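PDB 5Y6T: endo-1,4-beta-mannanase from Eisenia fetida, which probably hydrolyses internal beta-1,4-mannosidic linkages in the backbone of mannan polysaccharides, as a GH5-family endo-mannanase linked to cold adaptation. Local coordinates for residues A[115-121]-A[161-167]; A[120-124]-A[194-198]; A[205-210]-A[249-255]; A[212-217]-A[255-261]. All coordinates share one frame; numbering follows the deposited sequence. Where two conformers were deposited one is given.

Contact 1 (A[115-121]-A[161-167])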
loop_
_atom_site.group_PDB
_atom_site.type_symbol
_atom_site.label_atom_id
_atom_site.label_comp_id
_atom_site.label_asym_id
_atom_site.label_seq_id
_atom_site.Cartn_x
_atom_site.Cartn_y
_atom_site.Cartn_z
ATOM N N ILE A 115 6.083 -1.825 0.300
ATOM C CA ILE A 115 6.627 -1.079 -0.876
ATOM C C ILE A 115 5.560 -0.891 -1.928
ATOM O O ILE A 115 5.045 -1.863 -2.451
ATOM C CB ILE A 115 7.850 -1.780 -1.508
ATOM C CG1 ILE A 115 8.916 -2.121 -0.443
ATOM C CG2 ILE A 115 8.461 -0.923 -2.601
ATOM C CD1 ILE A 115 10.031 -3.021 -0.934
ATOM N N VAL A 116 5.273 0.376 -2.220
ATOM C CA VAL A 116 4.267 0.773 -3.172
ATOM C C VAL A 116 4.885 1.168 -4.503
ATOM O O VAL A 116 5.588 2.153 -4.574
ATOM C CB VAL A 116 3.380 1.922 -2.629
ATOM C CG1 VAL A 116 2.261 2.142 -3.592
ATOM C CG2 VAL A 116 2.798 1.606 -1.244
ATOM N N LEU A 117 4.531 0.473 -5.575
ATOM C CA LEU A 117 5.127 0.766 -6.889
ATOM C C LEU A 117 4.648 2.060 -7.541
ATOM O O LEU A 117 5.472 2.945 -7.822
ATOM C CB LEU A 117 4.884 -0.391 -7.824
ATOM C CG LEU A 117 5.434 -1.766 -7.446
ATOM C CD1 LEU A 117 5.070 -2.867 -8.466
ATOM C CD2 LEU A 117 6.951 -1.750 -7.369
ATOM N N TRP A 118 3.334 2.176 -7.698
ATOM C CA TRP A 118 2.766 3.207 -8.491
ATOM C C TRP A 118 1.807 4.063 -7.681
ATOM O O TRP A 118 1.243 3.589 -6.699
ATOM C CB TRP A 118 2.019 2.643 -9.686
ATOM C CG TRP A 118 2.849 1.787 -10.565
ATOM C CD1 TRP A 118 2.781 0.436 -10.644
ATOM C CD2 TRP A 118 3.762 2.195 -11.571
ATOM N NE1 TRP A 118 3.610 -0.027 -11.608
ATOM C CE2 TRP A 118 4.199 1.042 -12.224
ATOM C CE3 TRP A 118 4.223 3.441 -12.041
ATOM C CZ2 TRP A 118 5.160 1.074 -13.236
ATOM C CZ3 TRP A 118 5.108 3.473 -13.045
ATOM C CH2 TRP A 118 5.594 2.284 -13.635
ATOM N N ASN A 119 1.599 5.309 -8.143
ATOM C CA ASN A 119 0.572 6.196 -7.560
ATOM C C ASN A 119 -0.585 6.485 -8.460
ATOM O O ASN A 119 -0.427 6.814 -9.636
ATOM C CB ASN A 119 1.240 7.528 -7.117
ATOM C CG ASN A 119 0.342 8.364 -6.203
ATOM O OD1 ASN A 119 -0.589 7.866 -5.613
ATOM N ND2 ASN A 119 0.622 9.666 -6.136
ATOM N N GLY A 120 -1.757 6.213 -7.919
ATOM C CA GLY A 120 -3.037 6.479 -8.483
ATOM C C GLY A 120 -3.725 7.764 -8.037
ATOM O O GLY A 120 -4.812 8.061 -8.496
ATOM N N ALA A 121 -3.115 8.473 -7.097
ATOM C CA ALA A 121 -3.674 9.682 -6.501
ATOM C C ALA A 121 -3.233 10.961 -7.235
ATOM O O ALA A 121 -3.680 12.079 -6.898
ATOM C CB ALA A 121 -3.347 9.706 -5.006
ATOM N N GLY A 161 5.628 -6.629 2.491
ATOM C CA GLY A 161 4.854 -6.825 1.317
ATOM C C GLY A 161 4.996 -5.759 0.253
ATOM O O GLY A 161 5.627 -4.726 0.482
ATOM N N TRP A 162 4.486 -6.072 -0.903
ATOM C CA TRP A 162 4.437 -5.158 -2.053
ATOM C C TRP A 162 2.998 -4.682 -2.233
ATOM O O TRP A 162 2.047 -5.370 -1.873
ATOM C CB TRP A 162 4.861 -5.870 -3.327
ATOM C CG TRP A 162 6.297 -6.302 -3.387
ATOM C CD1 TRP A 162 6.786 -7.502 -2.962
ATOM C CD2 TRP A 162 7.422 -5.525 -3.784
ATOM N NE1 TRP A 162 8.120 -7.572 -3.108
ATOM C CE2 TRP A 162 8.566 -6.374 -3.657
ATOM C CE3 TRP A 162 7.578 -4.235 -4.331
ATOM C CZ2 TRP A 162 9.876 -5.916 -3.903
ATOM C CZ3 TRP A 162 8.856 -3.813 -4.636
ATOM C CH2 TRP A 162 9.984 -4.669 -4.477
ATOM N N GLU A 163 2.848 -3.548 -2.923
ATOM C CA GLU A 163 1.583 -2.943 -3.242
ATOM C C GLU A 163 1.682 -2.342 -4.617
ATOM O O GLU A 163 2.565 -1.556 -4.896
ATOM C CB GLU A 163 1.190 -1.837 -2.234
ATOM C CG GLU A 163 -0.106 -1.161 -2.502
ATOM C CD GLU A 163 -0.528 -0.179 -1.436
ATOM O OE1 GLU A 163 -0.013 -0.260 -0.289
ATOM O OE2 GLU A 163 -1.361 0.670 -1.732
ATOM N N VAL A 164 0.823 -2.787 -5.539
ATOM C CA VAL A 164 0.980 -2.302 -6.882
ATOM C C VAL A 164 0.735 -0.824 -7.035
ATOM O O VAL A 164 1.450 -0.199 -7.797
ATOM C CB VAL A 164 0.178 -3.163 -7.933
ATOM C CG1 VAL A 164 0.191 -2.522 -9.323
ATOM C CG2 VAL A 164 0.777 -4.571 -7.968
ATOM N N MET A 165 -0.377 -0.358 -6.486
ATOM C CA MET A 165 -0.825 1.002 -6.721
ATOM C C MET A 165 -1.524 1.638 -5.555
ATOM O O MET A 165 -2.489 1.089 -5.029
ATOM C CB MET A 165 -1.703 1.064 -7.948
ATOM C CG MET A 165 -2.064 2.495 -8.304
ATOM S SD MET A 165 -3.259 2.627 -9.651
ATOM C CE MET A 165 -2.338 2.005 -11.075
ATOM N N ASN A 166 -1.038 2.797 -5.118
ATOM C CA ASN A 166 -1.782 3.590 -4.163
ATOM C C ASN A 166 -3.045 4.193 -4.753
ATOM O O ASN A 166 -2.944 4.879 -5.746
ATOM C CB ASN A 166 -0.911 4.722 -3.679
ATOM C CG ASN A 166 -1.664 5.640 -2.747
ATOM O OD1 ASN A 166 -2.042 5.227 -1.649
ATOM N ND2 ASN A 166 -1.872 6.903 -3.182
ATOM N N GLU A 167 -4.198 3.979 -4.115
ATOM C CA GLU A 167 -5.461 4.663 -4.508
ATOM C C GLU A 167 -5.715 4.665 -6.026
ATOM O O GLU A 167 -5.806 5.701 -6.647
ATOM C CB GLU A 167 -5.449 6.080 -3.948
ATOM C CG GLU A 167 -5.386 6.065 -2.421
ATOM C CD GLU A 167 -5.537 7.422 -1.751
ATOM O OE1 GLU A 167 -5.559 8.469 -2.496
ATOM O OE2 GLU A 167 -5.669 7.428 -0.509
#

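Contact 2 (A[120-124]-A[194-198])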
loop_
_atom_site.group_PDB
_atom_site.type_symbol
_atom_site.label_atom_id
_atom_site.label_comp_id
_atom_site.label_asym_id
_atom_site.label_seq_id
_atom_site.Cartn_x
_atom_site.Cartn_y
_atom_site.Cartn_z
ATOM N N GLY A 120 -1.757 6.213 -7.919
ATOM C CA GLY A 120 -3.037 6.479 -8.483
ATOM C C GLY A 120 -3.725 7.764 -8.037
ATOM O O GLY A 120 -4.812 8.061 -8.496
ATOM N N ALA A 121 -3.115 8.473 -7.097
ATOM C CA ALA A 121 -3.674 9.682 -6.501
ATOM C C ALA A 121 -3.233 10.961 -7.235
ATOM O O ALA A 121 -3.680 12.079 -6.898
ATOM C CB ALA A 121 -3.347 9.706 -5.006
ATOM N N THR A 122 -2.345 10.800 -8.225
ATOM C CA THR A 122 -1.986 11.910 -9.099
ATOM C C THR A 122 -2.072 11.446 -10.534
ATOM O O THR A 122 -2.092 10.263 -10.829
ATOM C CB THR A 122 -0.562 12.400 -8.845
ATOM O OG1 THR A 122 0.378 11.311 -8.996
ATOM C CG2 THR A 122 -0.460 13.056 -7.399
ATOM N N THR A 123 -2.102 12.378 -11.449
ATOM C CA THR A 123 -2.261 12.045 -12.814
ATOM C C THR A 123 -0.946 11.371 -13.306
ATOM O O THR A 123 0.157 11.928 -13.142
ATOM C CB THR A 123 -2.508 13.309 -13.632
ATOM O OG1 THR A 123 -3.683 13.960 -13.136
ATOM C CG2 THR A 123 -2.747 12.957 -15.098
ATOM N N PRO A 124 -1.076 10.245 -13.988
ATOM C CA PRO A 124 0.131 9.609 -14.489
ATOM C C PRO A 124 0.880 10.358 -15.577
ATOM O O PRO A 124 0.229 11.018 -16.414
ATOM C CB PRO A 124 -0.401 8.290 -15.132
ATOM C CG PRO A 124 -1.680 8.047 -14.485
ATOM C CD PRO A 124 -2.270 9.381 -14.136
ATOM N N GLY A 194 -11.773 9.579 -9.164
ATOM C CA GLY A 194 -11.455 10.048 -10.514
ATOM C C GLY A 194 -10.988 11.489 -10.571
ATOM O O GLY A 194 -11.093 12.155 -11.591
ATOM N N TRP A 195 -10.427 11.968 -9.473
ATOM C CA TRP A 195 -9.943 13.375 -9.433
ATOM C C TRP A 195 -8.706 13.586 -10.308
ATOM O O TRP A 195 -8.402 14.708 -10.713
ATOM C CB TRP A 195 -9.600 13.783 -7.998
ATOM C CG TRP A 195 -8.520 12.982 -7.308
ATOM C CD1 TRP A 195 -7.180 13.236 -7.335
ATOM C CD2 TRP A 195 -8.686 11.819 -6.483
ATOM N NE1 TRP A 195 -6.519 12.354 -6.573
ATOM C CE2 TRP A 195 -7.413 11.460 -6.030
ATOM C CE3 TRP A 195 -9.807 11.106 -5.995
ATOM C CZ2 TRP A 195 -7.198 10.369 -5.165
ATOM C CZ3 TRP A 195 -9.594 10.006 -5.221
ATOM C CH2 TRP A 195 -8.281 9.631 -4.806
ATOM N N ALA A 196 -7.950 12.531 -10.591
ATOM C CA ALA A 196 -6.695 12.688 -11.319
ATOM C C ALA A 196 -6.701 12.122 -12.774
ATOM O O ALA A 196 -5.811 12.434 -13.544
ATOM C CB ALA A 196 -5.560 12.055 -10.501
ATOM N N ASP A 197 -7.614 11.202 -13.114
ATOM C CA ASP A 197 -7.756 10.743 -14.490
ATOM C C ASP A 197 -9.061 9.927 -14.513
ATOM O O ASP A 197 -9.746 9.845 -13.482
ATOM C CB ASP A 197 -6.545 9.943 -14.973
ATOM C CG ASP A 197 -5.870 10.524 -16.204
ATOM O OD1 ASP A 197 -6.398 11.472 -16.821
ATOM O OD2 ASP A 197 -4.778 10.025 -16.537
ATOM N N SER A 198 -9.375 9.388 -15.678
ATOM C CA SER A 198 -10.639 8.688 -15.977
ATOM C C SER A 198 -10.359 7.403 -16.741
ATOM O O SER A 198 -10.883 7.174 -17.841
ATOM C CB SER A 198 -11.581 9.569 -16.819
ATOM O OG SER A 198 -11.688 10.867 -16.283
#

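Contact 3 (A[205-210]-A[249-255])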
loop_
_atom_site.group_PDB
_atom_site.type_symbol
_atom_site.label_atom_id
_atom_site.label_comp_id
_atom_site.label_asym_id
_atom_site.label_seq_id
_atom_site.Cartn_x
_atom_site.Cartn_y
_atom_site.Cartn_z
ATOM N N GLN A 205 -7.753 -2.714 -12.746
ATOM C CA GLN A 205 -7.740 -4.080 -12.260
ATOM C C GLN A 205 -6.807 -5.004 -12.999
ATOM O O GLN A 205 -6.134 -5.842 -12.379
ATOM C CB GLN A 205 -9.150 -4.687 -12.229
ATOM C CG GLN A 205 -10.116 -4.026 -11.241
ATOM C CD GLN A 205 -11.564 -4.346 -11.603
ATOM O OE1 GLN A 205 -11.985 -4.289 -12.789
ATOM N NE2 GLN A 205 -12.369 -4.585 -10.591
ATOM N N SER A 206 -6.845 -4.952 -14.334
ATOM C CA SER A 206 -5.925 -5.782 -15.146
ATOM C C SER A 206 -4.461 -5.495 -14.800
ATOM O O SER A 206 -3.682 -6.404 -14.607
ATOM C CB SER A 206 -6.252 -5.580 -16.637
ATOM O OG SER A 206 -5.412 -6.428 -17.419
ATOM N N PHE A 207 -4.118 -4.197 -14.712
ATOM C CA PHE A 207 -2.756 -3.695 -14.388
ATOM C C PHE A 207 -2.324 -4.282 -13.035
ATOM O O PHE A 207 -1.233 -4.804 -12.908
ATOM C CB PHE A 207 -2.790 -2.145 -14.422
ATOM C CG PHE A 207 -1.477 -1.440 -14.163
ATOM C CD1 PHE A 207 -0.508 -1.356 -15.159
ATOM C CD2 PHE A 207 -1.277 -0.751 -13.007
ATOM C CE1 PHE A 207 0.618 -0.598 -14.977
ATOM C CE2 PHE A 207 -0.148 0.042 -12.815
ATOM C CZ PHE A 207 0.829 0.057 -13.802
ATOM N N ILE A 208 -3.241 -4.240 -12.089
ATOM C CA ILE A 208 -3.004 -4.749 -10.781
ATOM C C ILE A 208 -2.850 -6.279 -10.786
ATOM O O ILE A 208 -1.934 -6.836 -10.116
ATOM C CB ILE A 208 -4.085 -4.264 -9.765
ATOM C CG1 ILE A 208 -3.939 -2.728 -9.588
ATOM C CG2 ILE A 208 -3.948 -4.968 -8.428
ATOM C CD1 ILE A 208 -5.216 -2.091 -9.124
ATOM N N ASN A 209 -3.801 -6.960 -11.383
ATOM C CA ASN A 209 -3.806 -8.405 -11.431
ATOM C C ASN A 209 -2.495 -8.937 -12.019
ATOM O O ASN A 209 -1.871 -9.839 -11.458
ATOM C CB ASN A 209 -4.992 -8.869 -12.292
ATOM C CG ASN A 209 -4.971 -10.397 -12.570
ATOM O OD1 ASN A 209 -4.886 -10.804 -13.723
ATOM N ND2 ASN A 209 -5.068 -11.220 -11.509
ATOM N N LYS A 210 -2.071 -8.382 -13.153
ATOM C CA LYS A 210 -0.876 -8.892 -13.850
ATOM C C LYS A 210 0.377 -8.686 -13.051
ATOM O O LYS A 210 1.238 -9.578 -12.990
ATOM C CB LYS A 210 -0.753 -8.376 -15.297
ATOM C CG LYS A 210 -1.927 -8.786 -16.184
ATOM C CD LYS A 210 -1.938 -8.102 -17.557
ATOM C CE LYS A 210 -3.090 -8.546 -18.480
ATOM N NZ LYS A 210 -2.982 -9.912 -19.030
ATOM N N LEU A 249 -10.188 -9.201 -9.896
ATOM C CA LEU A 249 -8.788 -9.050 -10.429
ATOM C C LEU A 249 -8.536 -10.080 -11.501
ATOM O O LEU A 249 -8.058 -9.771 -12.564
ATOM C CB LEU A 249 -7.736 -9.173 -9.377
ATOM C CG LEU A 249 -7.745 -8.007 -8.385
ATOM C CD1 LEU A 249 -6.636 -8.081 -7.403
ATOM C CD2 LEU A 249 -7.666 -6.662 -9.108
ATOM N N ILE A 250 -8.940 -11.312 -11.255
ATOM C CA ILE A 250 -8.787 -12.356 -12.289
ATOM C C ILE A 250 -9.672 -12.128 -13.498
ATOM O O ILE A 250 -9.211 -12.332 -14.652
ATOM C CB ILE A 250 -9.005 -13.780 -11.707
ATOM C CG1 ILE A 250 -7.961 -14.123 -10.639
ATOM C CG2 ILE A 250 -8.817 -14.850 -12.801
ATOM C CD1 ILE A 250 -8.299 -15.259 -9.709
ATOM N N ASP A 251 -10.909 -11.672 -13.282
ATOM C CA ASP A 251 -11.826 -11.370 -14.385
ATOM C C ASP A 251 -11.213 -10.299 -15.293
ATOM O O ASP A 251 -11.173 -10.448 -16.547
ATOM C CB ASP A 251 -13.170 -10.942 -13.886
ATOM C CG ASP A 251 -14.260 -11.155 -14.915
ATOM O OD1 ASP A 251 -13.883 -11.453 -16.066
ATOM O OD2 ASP A 251 -15.453 -10.993 -14.567
ATOM N N ALA A 252 -10.565 -9.323 -14.683
ATOM C CA ALA A 252 -9.950 -8.213 -15.431
ATOM C C ALA A 252 -8.674 -8.565 -16.137
ATOM O O ALA A 252 -8.485 -8.132 -17.294
ATOM C CB ALA A 252 -9.734 -7.039 -14.475
ATOM N N GLY A 253 -7.747 -9.277 -15.467
ATOM C CA GLY A 253 -6.383 -9.430 -15.994
ATOM C C GLY A 253 -6.072 -10.808 -16.511
ATOM O O GLY A 253 -5.020 -11.023 -17.093
ATOM N N GLY A 254 -6.941 -11.759 -16.129
ATOM C CA GLY A 254 -6.797 -13.157 -16.556
ATOM C C GLY A 254 -5.835 -14.058 -15.875
ATOM O O GLY A 254 -5.743 -15.243 -16.230
ATOM N N ASP A 255 -5.094 -13.568 -14.865
ATOM C CA ASP A 255 -4.067 -14.373 -14.234
ATOM C C ASP A 255 -4.498 -14.821 -12.843
ATOM O O ASP A 255 -4.692 -14.016 -11.898
ATOM C CB ASP A 255 -2.737 -13.612 -14.209
ATOM C CG ASP A 255 -1.581 -14.481 -13.824
ATOM O OD1 ASP A 255 -1.704 -15.423 -12.987
ATOM O OD2 ASP A 255 -0.497 -14.193 -14.379
#

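Contact 4 (A[212-217]-A[255-261])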
loop_
_atom_site.group_PDB
_atom_site.type_symbol
_atom_site.label_atom_id
_atom_site.label_comp_id
_atom_site.label_asym_id
_atom_site.label_seq_id
_atom_site.Cartn_x
_atom_site.Cartn_y
_atom_site.Cartn_z
ATOM N N THR A 212 0.550 -8.211 -9.771
ATOM C CA THR A 212 0.460 -8.994 -8.545
ATOM C C THR A 212 0.898 -10.440 -8.832
ATOM O O THR A 212 1.662 -11.028 -8.061
ATOM C CB THR A 212 -0.931 -8.911 -7.886
ATOM O OG1 THR A 212 -1.210 -7.551 -7.457
ATOM C CG2 THR A 212 -1.019 -9.766 -6.662
ATOM N N ALA A 213 0.409 -10.995 -9.935
ATOM C CA ALA A 213 0.730 -12.353 -10.323
ATOM C C ALA A 213 2.267 -12.429 -10.506
ATOM O O ALA A 213 2.941 -13.379 -10.034
ATOM C CB ALA A 213 0.055 -12.684 -11.643
ATOM N N ALA A 214 2.832 -11.426 -11.221
ATOM C CA ALA A 214 4.252 -11.441 -11.503
ATOM C C ALA A 214 5.064 -11.387 -10.213
ATOM O O ALA A 214 6.042 -12.144 -10.091
ATOM C CB ALA A 214 4.681 -10.284 -12.415
ATOM N N ILE A 215 4.678 -10.523 -9.244
ATOM C CA ILE A 215 5.354 -10.502 -7.930
ATOM C C ILE A 215 5.339 -11.923 -7.242
ATOM O O ILE A 215 6.349 -12.378 -6.714
ATOM C CB ILE A 215 4.716 -9.419 -7.020
ATOM C CG1 ILE A 215 5.061 -8.034 -7.581
ATOM C CG2 ILE A 215 5.105 -9.652 -5.597
ATOM C CD1 ILE A 215 4.060 -6.985 -6.996
ATOM N N LYS A 216 4.203 -12.587 -7.324
ATOM C CA LYS A 216 4.042 -13.864 -6.627
ATOM C C LYS A 216 4.780 -14.997 -7.350
ATOM O O LYS A 216 5.169 -15.964 -6.730
ATOM C CB LYS A 216 2.545 -14.117 -6.447
ATOM C CG LYS A 216 2.028 -13.198 -5.351
ATOM C CD LYS A 216 0.653 -13.528 -4.947
ATOM C CE LYS A 216 0.298 -12.751 -3.742
ATOM N NZ LYS A 216 -1.003 -13.227 -3.230
ATOM N N ARG A 217 4.918 -14.921 -8.648
ATOM C CA ARG A 217 5.828 -15.856 -9.346
ATOM C C ARG A 217 7.240 -15.627 -8.977
ATOM O O ARG A 217 7.994 -16.602 -8.815
ATOM C CB ARG A 217 5.636 -15.757 -10.864
ATOM C CG ARG A 217 4.305 -16.266 -11.301
ATOM C CD ARG A 217 4.250 -16.593 -12.799
ATOM N NE ARG A 217 2.973 -17.213 -13.017
ATOM C CZ ARG A 217 1.856 -16.546 -13.287
ATOM N NH1 ARG A 217 1.891 -15.259 -13.454
ATOM N NH2 ARG A 217 0.709 -17.199 -13.391
ATOM N N ASP A 255 -5.094 -13.568 -14.865
ATOM C CA ASP A 255 -4.067 -14.373 -14.234
ATOM C C ASP A 255 -4.498 -14.821 -12.843
ATOM O O ASP A 255 -4.692 -14.016 -11.898
ATOM C CB ASP A 255 -2.737 -13.612 -14.209
ATOM C CG ASP A 255 -1.581 -14.481 -13.824
ATOM O OD1 ASP A 255 -1.704 -15.423 -12.987
ATOM O OD2 ASP A 255 -0.497 -14.193 -14.379
ATOM N N SER A 256 -4.660 -16.138 -12.704
ATOM C CA SER A 256 -5.141 -16.727 -11.454
ATOM C C SER A 256 -4.301 -16.487 -10.226
ATOM O O SER A 256 -4.803 -16.605 -9.119
ATOM C CB SER A 256 -5.341 -18.239 -11.626
ATOM O OG SER A 256 -6.471 -18.334 -12.411
ATOM N N LEU A 257 -3.020 -16.185 -10.417
ATOM C CA LEU A 257 -2.148 -15.919 -9.296
ATOM C C LEU A 257 -2.204 -14.485 -8.802
ATOM O O LEU A 257 -1.617 -14.174 -7.763
ATOM C CB LEU A 257 -0.679 -16.287 -9.592
ATOM C CG LEU A 257 -0.386 -17.787 -9.904
ATOM C CD1 LEU A 257 1.076 -18.023 -10.268
ATOM C CD2 LEU A 257 -0.781 -18.649 -8.703
ATOM N N GLY A 258 -2.857 -13.623 -9.556
ATOM C CA GLY A 258 -2.773 -12.183 -9.329
ATOM C C GLY A 258 -3.822 -11.730 -8.346
ATOM O O GLY A 258 -4.736 -10.954 -8.716
ATOM N N VAL A 259 -3.686 -12.212 -7.096
ATOM C CA VAL A 259 -4.652 -11.967 -6.036
ATOM C C VAL A 259 -3.890 -11.357 -4.876
ATOM O O VAL A 259 -2.718 -11.717 -4.634
ATOM C CB VAL A 259 -5.390 -13.253 -5.631
ATOM C CG1 VAL A 259 -6.190 -13.738 -6.809
ATOM C CG2 VAL A 259 -4.430 -14.323 -5.068
ATOM N N ILE A 260 -4.557 -10.477 -4.115
ATOM C CA ILE A 260 -3.903 -9.808 -2.994
ATOM C C ILE A 260 -4.148 -10.585 -1.694
ATOM O O ILE A 260 -4.958 -11.538 -1.707
ATOM C CB ILE A 260 -4.291 -8.355 -2.886
ATOM C CG1 ILE A 260 -5.722 -8.174 -2.443
ATOM C CG2 ILE A 260 -3.938 -7.683 -4.146
ATOM C CD1 ILE A 260 -6.130 -6.743 -2.143
ATOM N N ASP A 261 -3.427 -10.265 -0.627
ATOM C CA ASP A 261 -3.484 -11.007 0.584
ATOM C C ASP A 261 -4.191 -10.307 1.695
ATOM O O ASP A 261 -4.758 -11.011 2.554
ATOM C CB ASP A 261 -2.075 -11.347 1.055
ATOM C CG ASP A 261 -1.369 -12.224 0.055
ATOM O OD1 ASP A 261 -1.689 -13.468 0.029
ATOM O OD2 ASP A 261 -0.608 -11.685 -0.780
#

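Contact 1 (A[115-121]-A[161-167])
I115 and W162 run in step on one face of a parallel strand pair. Backbone bonds cross alternately along it: I115 N to G161 O, E163 N to I115 O, and L117 N to E163 O at 2.9 Å. The second strand bends at V164, whose O still receives W118 N; beyond it N166 N reaches W118 O, and G120 N reaches N166 O at 2.8 Å. Among the apolar contacts, I115 CD1 sits over one face of W162, 4.0 Å from the centroid of the six-membered ring, while I115 CG2 comes within 3.6 Å of W162 CZ3. On the other face V116 CG2 rests against E163 OE1 at 3.5 Å; R67 and Q264 hold that carboxylate. N166 ND2 donates to N119 OD1 at 2.9 Å, nearly straight at 168°, while R67 holds N166 OD1. With CG anti to its backbone N (chi1 -166°), N119 also presents OD1 to A121 N, which arrives from the opposite face of the amide at 3.0 Å and closes an Asx turn. A leucine at N119 would probably leave N166 ND2 and A121 N without their shared acceptor. The segments lie on the third and fourth strands of the GH5 (beta/alpha)8 barrel; the fourth leads into N166-E167, whose glutamate is probably the acid/base, and both residues bind a Tris molecule, probably from the crystallisation liquor.

Contact 2 (A[120-124]-A[194-198])
T123 and A196 meet through a hydrogen bond from T123 OG1 to A196 O, 2.7 Å long, in which the hydroxyl meets a lone pair of the oxygen within the carbonyl plane. Setting OG1 beside the backbone N (chi1 -59°) turns it to A196 O, with CG2 between that oxygen and D197. The second hydrogen bond comes from an indole: W195 NE1 donates to A121 O at 2.9 Å with an N-H...O angle of 156°. The oxygen lies at the ring edge, close to the indole plane, but the nitrogen approaches from above the carbonyl plane of A121, 42° out of it. Both segments are loops following C-terminal ends of barrel strands, 112-119 and 165-166, so the contact ties two loops on the face of the (beta/alpha)8 fold that carries the active site in GH5 enzymes, where W195 also packs on E167 and meets the W229 ring. Apolar contacts accompany the bonds. W195 CZ2 rests 3.9 Å from A121 CB, and the methyl of A196 presses on the backbone between T122 and T123, with A196 CB 3.5 Å from T122 C. At the P124 end, D197, modelled in two conformers, lies roughly perpendicular to T123; in one of them D197 OD2 lies 3.5 Å from P124 CD and 3.8 Å from T123 CG2, while its salt-bridge partner is R129, on the helix that follows P124.

Contact 3 (A[205-210]-A[249-255])
N209 points from helix 205-210 into the C-terminal end of helix 249-253, and its amide pairs with the backbone of D255 through both its oxygen and its nitrogen. N209 OD1 takes D255 N at 3.0 Å on a lone pair, and N209 ND2 gives to D255 O at 2.8 Å, also on a lone pair and close to the amide plane. A chi1 of 172° swings the amide away from its own backbone N and out to this place, past L249 O, which lies 3.2 Å from N209 CB. The helix segments cross at -103° with their axes 7.5 Å apart, an approach made possible by small residues: Q205 CB meets A252 CB at 3.3 Å, and a side chain on G253 would run into N209 OD1. L249 slants across Q205 and I208, its CD2 lying 4.1 Å from I208 CG2. K210 follows a different route: extended as far as CE and then bent at its last torsion, it brings NZ to G253 O at 3.0 Å. N209 ND2 also serves G258 O. An alanine in place of N209 would probably leave D255 N, D255 O and G258 O without their side-chain mate and the turn after the helix less firmly placed. One buried amide thus satisfies three backbone groups where the chain leaves helix 246-253, while the lysine ammonium at G253 O is likely to offset the partial negative charge of the helix end.

Contact 4 (A[212-217]-A[255-261])
A213 of helix 201-218 packs against the type I beta turn D255-G258, which leads from helix 246-253 toward the barrel strand 262-266. The tight part lies here: the CA atoms of A213 and G258 are 3.6 Å apart, A213 CB lies 3.2 Å from D255 OD2, and T212 CG2 abuts V259 O at 3.3 Å. Beside it K216, extended beyond CG, runs past the turn and ends between two acceptors. K216 NZ bonds V259 O at 2.7 Å and forms a salt bridge with D261 OD2 at 2.9 Å; that carboxylate oxygen also takes V224 N of the adjoining strand, so helix, loop and barrel meet at one charge pair. The side open to solvent is carried by R217 and L257, both exposed. NH1 and NH2 of R217 each take one oxygen of D255, with the guanidinium and carboxylate planes 39° apart, and R217 NH1 reaches the syn lone pair of D255 OD2 at 2.8 Å. L257 CD1 covers one guanidinium face, its side chain crossing R217 at about a right angle. D255 OD1 has two donors: R217 NH2 on its syn side and, at 3.0 Å on its anti side, L257 N, which closes an Asx turn.

In the fold
The centre of contact 1 lies about 5 Å from the centre of the chain, in the barrel wall; the others lie farther out. Contact 2 shares G120 and A121 with it, its centre about 13 Å away where the strands give way to loops of the probable catalytic face. Contacts 3 and 4, centres about 9 Å apart, both use helix 201-218, share D255 and alternate along the chain, fastening successive turns of that helix to helix 246-253 and the loop beyond. Helix 201-218 follows strand 165-166 and packs back on it, M165 meeting F207 and V164 meeting T212. Contact 1 closes before contacts 3 and 4 open, so barrel wall precedes outer helix packing along the chain.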